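Local coordinates for alginate biosynthesis protein AlgX (PDB 4KNC), which takes part in the O-acetylation of the exopolysaccharide alginate and protects the polymer from degradation as it crosses the periplasm, at residues 273-287 / 308-320. Sequence-based numbering, arbitrary orientation.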
# COMPACT_ATOMS: atom_id res chain seq x y z
N PHE A 273 -1.99 -1.79 -2.16
CA PHE A 273 -2.47 -0.77 -1.24
C PHE A 273 -2.17 -1.10 0.21
O PHE A 273 -1.89 -0.20 1.02
CB PHE A 273 -3.99 -0.66 -1.44
CG PHE A 273 -4.69 0.28 -0.49
CD1 PHE A 273 -4.55 1.65 -0.63
CD2 PHE A 273 -5.54 -0.21 0.50
CE1 PHE A 273 -5.22 2.53 0.23
CE2 PHE A 273 -6.21 0.65 1.36
CZ PHE A 273 -6.06 2.03 1.24
N ASP A 274 -2.22 -2.39 0.54
CA ASP A 274 -2.33 -2.82 1.93
C ASP A 274 -1.08 -3.47 2.55
O ASP A 274 -0.74 -3.21 3.69
CB ASP A 274 -3.54 -3.75 2.10
CG ASP A 274 -3.42 -5.06 1.32
OD1 ASP A 274 -2.84 -5.08 0.21
OD2 ASP A 274 -3.93 -6.09 1.82
N SER A 275 -0.38 -4.30 1.78
CA SER A 275 0.61 -5.22 2.35
C SER A 275 1.79 -4.55 3.06
O SER A 275 2.18 -4.96 4.15
CB SER A 275 1.10 -6.20 1.27
OG SER A 275 0.02 -6.99 0.80
N SER A 276 2.34 -3.52 2.44
CA SER A 276 3.55 -2.91 2.96
C SER A 276 3.31 -2.27 4.32
O SER A 276 4.07 -2.48 5.27
CB SER A 276 4.10 -1.88 1.97
OG SER A 276 5.17 -1.16 2.54
N LEU A 277 2.24 -1.50 4.41
CA LEU A 277 1.90 -0.83 5.66
C LEU A 277 1.50 -1.83 6.75
O LEU A 277 1.86 -1.67 7.92
CB LEU A 277 0.77 0.18 5.41
CG LEU A 277 0.15 0.94 6.58
CD1 LEU A 277 1.21 1.69 7.36
CD2 LEU A 277 -0.87 1.91 6.04
N LEU A 278 0.75 -2.87 6.38
CA LEU A 278 0.37 -3.88 7.37
C LEU A 278 1.61 -4.63 7.92
O LEU A 278 1.75 -4.79 9.12
CB LEU A 278 -0.65 -4.87 6.79
CG LEU A 278 -2.07 -4.38 6.50
CD1 LEU A 278 -2.99 -5.55 6.09
CD2 LEU A 278 -2.66 -3.63 7.71
N ALA A 279 2.50 -5.05 7.03
CA ALA A 279 3.72 -5.73 7.47
C ALA A 279 4.56 -4.81 8.35
O ALA A 279 5.03 -5.22 9.42
CB ALA A 279 4.53 -6.22 6.28
N TYR A 280 4.73 -3.57 7.92
CA TYR A 280 5.48 -2.58 8.71
C TYR A 280 4.89 -2.37 10.11
O TYR A 280 5.61 -2.41 11.11
CB TYR A 280 5.58 -1.23 7.97
CG TYR A 280 6.39 -0.20 8.72
CD1 TYR A 280 7.65 -0.51 9.22
CD2 TYR A 280 5.91 1.08 8.92
CE1 TYR A 280 8.40 0.43 9.92
CE2 TYR A 280 6.65 2.03 9.60
CZ TYR A 280 7.89 1.70 10.10
OH TYR A 280 8.63 2.65 10.78
N MET A 281 3.58 -2.16 10.19
CA MET A 281 2.96 -1.96 11.50
C MET A 281 2.82 -3.25 12.31
O MET A 281 2.41 -3.21 13.47
CB MET A 281 1.61 -1.26 11.38
CG MET A 281 1.66 0.07 10.65
SD MET A 281 0.31 1.15 11.16
CE MET A 281 -1.14 0.23 10.67
N THR A 282 3.12 -4.40 11.71
CA THR A 282 3.20 -5.63 12.50
C THR A 282 4.61 -5.79 13.09
O THR A 282 4.81 -6.55 14.03
CB THR A 282 2.83 -6.90 11.67
OG1 THR A 282 1.54 -6.71 11.07
CG2 THR A 282 2.76 -8.13 12.57
N SER A 283 5.57 -5.07 12.53
CA SER A 283 6.96 -5.22 12.96
C SER A 283 7.20 -4.66 14.36
O SER A 283 6.57 -3.68 14.78
CB SER A 283 7.92 -4.58 11.95
OG SER A 283 7.98 -3.16 12.11
N GLU A 284 8.12 -5.30 15.09
CA GLU A 284 8.51 -4.85 16.42
C GLU A 284 9.16 -3.48 16.41
O GLU A 284 8.83 -2.64 17.24
CB GLU A 284 9.47 -5.86 17.07
N GLU A 285 10.09 -3.25 15.47
CA GLU A 285 10.80 -1.97 15.41
C GLU A 285 9.82 -0.81 15.28
O GLU A 285 10.05 0.27 15.85
CB GLU A 285 11.82 -1.95 14.26
CG GLU A 285 12.59 -0.63 14.11
CD GLU A 285 13.51 -0.30 15.28
OE1 GLU A 285 13.96 -1.23 15.99
OE2 GLU A 285 13.79 0.90 15.50
N PHE A 286 8.71 -1.03 14.57
CA PHE A 286 7.69 0.01 14.43
C PHE A 286 7.18 0.44 15.79
O PHE A 286 7.11 1.64 16.07
CB PHE A 286 6.53 -0.45 13.55
CG PHE A 286 5.37 0.52 13.53
CD1 PHE A 286 5.46 1.71 12.83
CD2 PHE A 286 4.18 0.23 14.19
CE1 PHE A 286 4.39 2.61 12.81
CE2 PHE A 286 3.11 1.11 14.17
CZ PHE A 286 3.22 2.31 13.47
N HIS A 287 6.87 -0.52 16.65
CA HIS A 287 6.36 -0.17 17.98
C HIS A 287 7.44 0.23 18.98
O HIS A 287 7.16 1.00 19.91
CB HIS A 287 5.45 -1.27 18.53
CG HIS A 287 4.21 -1.44 17.72
ND1 HIS A 287 4.08 -2.41 16.75
CD2 HIS A 287 3.07 -0.71 17.69
CE1 HIS A 287 2.89 -2.29 16.18
NE2 HIS A 287 2.26 -1.27 16.72
N SER A 308 -11.69 -5.01 5.69
CA SER A 308 -10.73 -5.93 6.28
C SER A 308 -9.32 -5.33 6.38
O SER A 308 -8.51 -5.79 7.20
CB SER A 308 -10.73 -7.27 5.53
OG SER A 308 -10.53 -7.08 4.14
N PHE A 309 -9.03 -4.32 5.57
CA PHE A 309 -7.78 -3.57 5.72
C PHE A 309 -7.74 -2.83 7.05
O PHE A 309 -6.79 -2.95 7.83
CB PHE A 309 -7.58 -2.57 4.58
CG PHE A 309 -6.43 -1.63 4.80
CD1 PHE A 309 -5.12 -2.09 4.78
CD2 PHE A 309 -6.65 -0.29 5.05
CE1 PHE A 309 -4.05 -1.23 4.99
CE2 PHE A 309 -5.58 0.59 5.26
CZ PHE A 309 -4.28 0.11 5.23
N TYR A 310 -8.78 -2.04 7.30
CA TYR A 310 -8.84 -1.22 8.50
C TYR A 310 -8.98 -2.04 9.79
O TYR A 310 -8.42 -1.66 10.82
CB TYR A 310 -9.92 -0.15 8.36
CG TYR A 310 -9.61 0.78 7.21
CD1 TYR A 310 -8.77 1.88 7.37
CD2 TYR A 310 -10.10 0.52 5.93
CE1 TYR A 310 -8.45 2.72 6.31
CE2 TYR A 310 -9.80 1.35 4.86
CZ TYR A 310 -8.96 2.45 5.05
OH TYR A 310 -8.65 3.28 3.99
N ARG A 311 -9.70 -3.16 9.72
CA ARG A 311 -9.78 -4.07 10.87
C ARG A 311 -8.41 -4.60 11.34
O ARG A 311 -8.24 -4.96 12.50
CB ARG A 311 -10.71 -5.24 10.57
CG ARG A 311 -12.14 -4.81 10.35
CD ARG A 311 -13.04 -6.01 10.16
NE ARG A 311 -13.14 -6.82 11.37
CZ ARG A 311 -13.76 -8.00 11.39
NH1 ARG A 311 -14.31 -8.47 10.28
NH2 ARG A 311 -13.83 -8.70 12.52
N GLN A 312 -7.45 -4.67 10.42
CA GLN A 312 -6.08 -4.99 10.79
C GLN A 312 -5.30 -3.72 11.17
O GLN A 312 -4.66 -3.66 12.23
CB GLN A 312 -5.39 -5.72 9.64
CG GLN A 312 -6.00 -7.07 9.31
CD GLN A 312 -5.44 -7.64 8.03
OE1 GLN A 312 -4.33 -8.20 8.01
NE2 GLN A 312 -6.20 -7.50 6.95
N ALA A 313 -5.34 -2.71 10.31
CA ALA A 313 -4.51 -1.53 10.50
C ALA A 313 -4.77 -0.82 11.83
O ALA A 313 -3.81 -0.47 12.53
CB ALA A 313 -4.63 -0.56 9.33
N MET A 314 -6.04 -0.64 12.19
CA MET A 314 -6.39 0.06 13.42
C MET A 314 -5.73 -0.54 14.68
O MET A 314 -4.98 0.14 15.36
CB MET A 314 -7.91 0.23 13.59
CG MET A 314 -8.53 1.17 12.58
SD MET A 314 -7.98 2.87 12.82
CE MET A 314 -9.10 3.37 14.14
N PRO A 315 -6.00 -1.83 14.99
CA PRO A 315 -5.35 -2.38 16.19
C PRO A 315 -3.85 -2.58 16.03
O PRO A 315 -3.16 -2.72 17.04
CB PRO A 315 -6.03 -3.74 16.34
CG PRO A 315 -6.43 -4.11 14.94
CD PRO A 315 -6.88 -2.82 14.35
N LEU A 316 -3.35 -2.62 14.80
CA LEU A 316 -1.92 -2.77 14.59
C LEU A 316 -1.12 -1.56 15.07
O LEU A 316 0.06 -1.68 15.42
CB LEU A 316 -1.61 -3.07 13.12
CG LEU A 316 -1.73 -4.54 12.75
CD1 LEU A 316 -1.52 -4.72 11.25
CD2 LEU A 316 -0.73 -5.34 13.55
N VAL A 317 -1.75 -0.39 15.10
CA VAL A 317 -1.07 0.82 15.58
C VAL A 317 -0.51 0.61 16.99
O VAL A 317 0.59 1.08 17.29
CB VAL A 317 -1.99 2.06 15.52
CG1 VAL A 317 -1.31 3.27 16.13
CG2 VAL A 317 -2.36 2.35 14.09
N ASP A 318 -1.24 -0.13 17.84
CA ASP A 318 -0.78 -0.43 19.20
C ASP A 318 -0.37 -1.89 19.42
O ASP A 318 -0.59 -2.44 20.49
CB ASP A 318 -1.83 -0.06 20.24
CG ASP A 318 -1.98 1.43 20.40
OD1 ASP A 318 -2.50 2.06 19.45
OD2 ASP A 318 -1.57 1.97 21.45
N ASN A 319 0.24 -2.49 18.41
CA ASN A 319 0.85 -3.81 18.54
C ASN A 319 -0.09 -4.94 18.98
O ASN A 319 0.33 -5.87 19.67
CB ASN A 319 2.07 -3.74 19.47
CG ASN A 319 3.16 -4.72 19.06
OD1 ASN A 319 2.96 -5.55 18.15
ND2 ASN A 319 4.31 -4.65 19.73
N GLY A 320 -1.36 -4.86 18.58
CA GLY A 320 -2.33 -5.89 18.90
C GLY A 320 -2.45 -6.21 20.38
O GLY A 320 -2.88 -5.37 21.19
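Helices 275-282 and 308-316 run side by side in the same direction, their axes 9.7 Å apart at closest approach and inclined by 30°, with L278 level with A313 and M281 with L316. L278 is the knob of a knob-into-hole packing, set among F309, Q312, A313 and L316: its CD2 branch lies 3.9 Å from L316 CD1, while CD1 goes to the amide end of Q312. At the N-terminal end F273 turns its ring edge to the face of F309 in an edge-to-face pair, planes 54° apart. The other face of F309 is backed by A313 CB, and L277 CD2 meets the ring at its edge, 3.9 Å from CZ. The M281 chain bends at its end, which brings CE to A313, 3.8 Å from its CB, and leaves SD beside V317 CG2.

Both helices belong to the SGNH hydrolase-like domain: 275-282 packs through L277 and Y280 on strand 237-240 of its parallel sheet, whereas 308-316 is the last helix before the carbohydrate-binding module, and its L316 already touches V398 of that module.

Helix 308-316 ends in a Schellman motif, with N319 at positive phi as the C-prime residue, and the imidazole of H287 binds a carbonyl at this end of the helix. H287 donates from NE2 to L316 O at 2.6 Å; the donor lies in the plane of the carbonyl and the oxygen close to the plane of the imidazole, but the bond is bent, 131° at the hydrogen. The same oxygen also accepts from N319 N. The ring is sandwiched: N319 CB makes a CH-pi contact 3.5 Å from its centroid, and F286 CD2 lies over the opposite face. N319 OD1 is in turn held by R396 of the carbohydrate-binding module.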